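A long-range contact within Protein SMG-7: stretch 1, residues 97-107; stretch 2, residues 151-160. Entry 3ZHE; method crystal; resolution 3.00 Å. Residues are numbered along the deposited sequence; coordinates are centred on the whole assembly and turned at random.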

# COMPACT_ATOMS: atom_id res chain seq x y z
N ASN B 97 -4.81 5.85 -4.97
CA ASN B 97 -3.42 5.53 -4.70
C ASN B 97 -2.63 6.80 -4.46
O ASN B 97 -2.77 7.77 -5.20
CB ASN B 97 -2.81 4.76 -5.87
CG ASN B 97 -1.31 4.55 -5.71
OD1 ASN B 97 -0.87 3.57 -5.12
ND2 ASN B 97 -0.52 5.47 -6.26
N TYR B 98 -1.78 6.79 -3.43
CA TYR B 98 -0.97 7.96 -3.12
C TYR B 98 0.53 7.66 -3.19
O TYR B 98 1.35 8.44 -2.71
CB TYR B 98 -1.34 8.52 -1.75
CG TYR B 98 -2.68 9.22 -1.70
CD1 TYR B 98 -2.81 10.55 -2.09
CD2 TYR B 98 -3.82 8.55 -1.27
CE1 TYR B 98 -4.04 11.19 -2.05
CE2 TYR B 98 -5.05 9.18 -1.23
CZ TYR B 98 -5.16 10.50 -1.62
OH TYR B 98 -6.38 11.13 -1.58
N GLY B 99 0.87 6.52 -3.78
CA GLY B 99 2.26 6.12 -3.93
C GLY B 99 2.51 4.67 -3.57
O GLY B 99 2.07 4.20 -2.52
N ASN B 100 3.21 3.95 -4.44
CA ASN B 100 3.54 2.55 -4.19
C ASN B 100 4.65 2.38 -3.15
O ASN B 100 5.01 1.25 -2.80
CB ASN B 100 3.92 1.83 -5.48
CG ASN B 100 2.71 1.34 -6.25
OD1 ASN B 100 1.63 1.16 -5.69
ND2 ASN B 100 2.89 1.12 -7.55
N ASP B 101 5.19 3.50 -2.69
CA ASP B 101 6.17 3.47 -1.61
C ASP B 101 5.45 3.32 -0.27
O ASP B 101 6.05 2.92 0.73
CB ASP B 101 7.02 4.74 -1.61
CG ASP B 101 6.19 6.00 -1.46
OD1 ASP B 101 5.08 6.06 -2.03
OD2 ASP B 101 6.65 6.93 -0.77
N ILE B 102 4.15 3.62 -0.26
CA ILE B 102 3.33 3.47 0.93
C ILE B 102 3.18 1.99 1.28
O ILE B 102 2.89 1.17 0.42
CB ILE B 102 1.93 4.09 0.74
CG1 ILE B 102 2.03 5.61 0.56
CG2 ILE B 102 1.02 3.76 1.91
CD1 ILE B 102 0.70 6.30 0.38
N SER B 103 3.40 1.67 2.56
CA SER B 103 3.31 0.29 3.04
C SER B 103 1.97 -0.35 2.69
O SER B 103 0.91 0.23 2.93
CB SER B 103 3.54 0.23 4.55
OG SER B 103 3.27 -1.06 5.06
N LYS B 104 2.03 -1.55 2.12
CA LYS B 104 0.84 -2.23 1.62
C LYS B 104 -0.00 -2.83 2.74
O LYS B 104 -1.14 -3.25 2.51
CB LYS B 104 1.22 -3.30 0.60
CG LYS B 104 2.06 -2.78 -0.56
CD LYS B 104 1.72 -3.48 -1.86
CE LYS B 104 2.47 -2.87 -3.03
NZ LYS B 104 2.30 -1.39 -3.08
N GLN B 105 0.55 -2.87 3.95
CA GLN B 105 -0.18 -3.39 5.10
C GLN B 105 -1.34 -2.48 5.47
O GLN B 105 -2.34 -2.93 6.04
CB GLN B 105 0.76 -3.56 6.30
CG GLN B 105 1.82 -4.63 6.10
CD GLN B 105 3.21 -4.05 5.93
OE1 GLN B 105 3.59 -3.09 6.60
NE2 GLN B 105 3.98 -4.62 5.01
N LEU B 106 -1.20 -1.20 5.15
CA LEU B 106 -2.26 -0.24 5.38
C LEU B 106 -3.07 -0.10 4.10
O LEU B 106 -4.21 0.37 4.12
CB LEU B 106 -1.68 1.13 5.74
CG LEU B 106 -0.50 1.19 6.71
CD1 LEU B 106 -0.07 2.63 6.90
CD2 LEU B 106 -0.86 0.56 8.04
N THR B 107 -2.48 -0.52 2.99
CA THR B 107 -3.03 -0.22 1.67
C THR B 107 -3.65 -1.43 0.97
O THR B 107 -4.77 -1.35 0.46
CB THR B 107 -1.94 0.37 0.75
OG1 THR B 107 -1.30 1.47 1.41
CG2 THR B 107 -2.54 0.85 -0.56
N GLU B 151 9.78 7.14 7.38
CA GLU B 151 9.11 6.83 6.12
C GLU B 151 7.63 7.24 6.18
O GLU B 151 7.15 7.98 5.32
CB GLU B 151 9.25 5.34 5.78
CG GLU B 151 10.68 4.88 5.53
CD GLU B 151 10.77 3.44 5.04
OE1 GLU B 151 9.71 2.79 4.91
OE2 GLU B 151 11.89 2.96 4.78
N TYR B 152 6.93 6.77 7.21
CA TYR B 152 5.53 7.12 7.43
C TYR B 152 5.35 8.64 7.48
O TYR B 152 4.42 9.18 6.87
CB TYR B 152 5.00 6.49 8.72
CG TYR B 152 4.68 5.01 8.63
CD1 TYR B 152 3.50 4.57 8.05
CD2 TYR B 152 5.55 4.06 9.15
CE1 TYR B 152 3.21 3.22 7.97
CE2 TYR B 152 5.26 2.71 9.08
CZ TYR B 152 4.09 2.30 8.49
OH TYR B 152 3.80 0.95 8.42
N TYR B 153 6.23 9.31 8.21
CA TYR B 153 6.19 10.76 8.35
C TYR B 153 6.36 11.50 7.02
O TYR B 153 5.62 12.43 6.73
CB TYR B 153 7.26 11.24 9.34
CG TYR B 153 6.91 11.02 10.79
CD1 TYR B 153 5.59 10.97 11.20
CD2 TYR B 153 7.90 10.87 11.75
CE1 TYR B 153 5.26 10.77 12.53
CE2 TYR B 153 7.59 10.68 13.08
CZ TYR B 153 6.27 10.63 13.46
OH TYR B 153 5.96 10.43 14.79
N GLU B 154 7.35 11.08 6.23
CA GLU B 154 7.61 11.72 4.95
C GLU B 154 6.46 11.50 3.98
O GLU B 154 6.07 12.41 3.24
CB GLU B 154 8.92 11.19 4.35
CG GLU B 154 10.18 11.65 5.08
CD GLU B 154 11.43 10.98 4.55
OE1 GLU B 154 11.32 10.14 3.64
OE2 GLU B 154 12.53 11.30 5.05
N GLN B 155 5.91 10.28 3.98
CA GLN B 155 4.75 9.98 3.16
C GLN B 155 3.57 10.88 3.55
O GLN B 155 2.97 11.54 2.69
CB GLN B 155 4.36 8.51 3.27
CG GLN B 155 5.37 7.55 2.65
CD GLN B 155 5.04 6.09 2.90
OE1 GLN B 155 3.99 5.76 3.45
NE2 GLN B 155 5.95 5.21 2.49
N SER B 156 3.27 10.92 4.84
CA SER B 156 2.21 11.76 5.38
C SER B 156 2.39 13.22 4.98
O SER B 156 1.44 13.88 4.56
CB SER B 156 2.17 11.64 6.91
OG SER B 156 1.37 12.65 7.50
N CYS B 157 3.62 13.72 5.11
CA CYS B 157 3.95 15.09 4.74
C CYS B 157 3.71 15.33 3.25
O CYS B 157 3.22 16.39 2.86
CB CYS B 157 5.40 15.40 5.09
SG CYS B 157 5.93 17.08 4.70
N ARG B 158 4.05 14.35 2.43
CA ARG B 158 3.84 14.47 0.98
C ARG B 158 2.36 14.53 0.63
O ARG B 158 1.94 15.35 -0.19
CB ARG B 158 4.51 13.32 0.23
CG ARG B 158 4.40 13.45 -1.29
CD ARG B 158 5.07 12.30 -2.03
NE ARG B 158 4.31 11.06 -1.96
CZ ARG B 158 4.75 9.94 -1.40
NH1 ARG B 158 5.97 9.90 -0.87
NH2 ARG B 158 3.98 8.86 -1.38
N ILE B 159 1.57 13.66 1.26
CA ILE B 159 0.14 13.60 0.97
C ILE B 159 -0.57 14.89 1.37
O ILE B 159 -1.34 15.45 0.60
CB ILE B 159 -0.54 12.39 1.65
CG1 ILE B 159 0.24 11.11 1.39
CG2 ILE B 159 -1.98 12.25 1.18
CD1 ILE B 159 0.61 10.89 -0.06
N ASN B 160 -0.30 15.35 2.59
CA ASN B 160 -0.86 16.61 3.07
C ASN B 160 0.14 17.41 3.88
O ASN B 160 0.31 17.18 5.08
CB ASN B 160 -2.12 16.35 3.89
CG ASN B 160 -2.74 17.63 4.42
OD1 ASN B 160 -2.60 18.70 3.83
ND2 ASN B 160 -3.44 17.52 5.55

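Stretch 2 is helical from Glu151 to Ile159, with regular i to i+4 backbone bonds such as Gln155 N to Glu151 O (2.9 Å) and Ile159 N to Gln155 O (2.9 Å). Stretch 1 is mostly loop, and it runs antiparallel to the helix: the nearest CA pairs are Ile102 with Gln155 (CA to CA, 7.0 Å) and Tyr98 with Ile159 (CA to CA, 7.1 Å). The contact buries 440 Å², both sides summed, and residues at three- and four-residue spacing, Tyr152, Gln155, Arg158 and Ile159, supply nearly all of the helix's share.

Tyr152 comes first. Its CA-to-CB bond points sideways, but chi1 of -77° (m) carries the long ring back to stretch 1. Leu106 CD1 lies near the ring plane, 3.5 Å from Tyr152 CE1, an apolar contact at the ring edge between two buried residues. Ser103 CB is 3.9 Å from Tyr152 OH.

Gln155 points toward stretch 1 with chi1 m and chi2 t, and 66 Å² of it is covered. The extended chain brings its amide to the backbone around Ile102: NE2 is 2.9 Å from Asp101 O, while OE1 lies 3.5 Å from Ile102 CA. A neutral polar side chain suits this buried site beside main-chain atoms of a loop.

Arg158 makes the charged contact. Chi1 and chi2 are both t, and chi3 turns to 74° (p), setting the guanidinium so that Tyr98 O and Asp101 OD2 both lie near its plane, at its edge. NH2 donates to Tyr98 O (3.0 Å, 165°), the straightest bond across the contact. NH1 donates to Asp101 OD2 (3.0 Å, 145°) within a salt bridge, and NH2 adds a weak bond to Asp101 OD1 (3.1 Å, 128°). Asp101 meets it with chi1 p, from within the type I turn Gly99 to Ile102, closed by Ile102 N to Gly99 O (3.1 Å). Gly99 fits the crowding: an ideal CB there would lie 2.6 Å from Arg158 NH2 and 2.4 Å from Asp101 OD1, and phi/psi of 134/132 would itself jam that CB against the preceding carbonyl.

Ile159 ends the contact with apolar packing. Its CD1 is 3.5 Å from Tyr98 CB, and its CG2 sits over one face of the Tyr98 ring, 4.2 Å from the centroid and 27° off the normal, a CH-pi contact. The branched side chain thus reaches both the base and the ring of Tyr98, whose OH is hydrogen-bonded elsewhere in the structure.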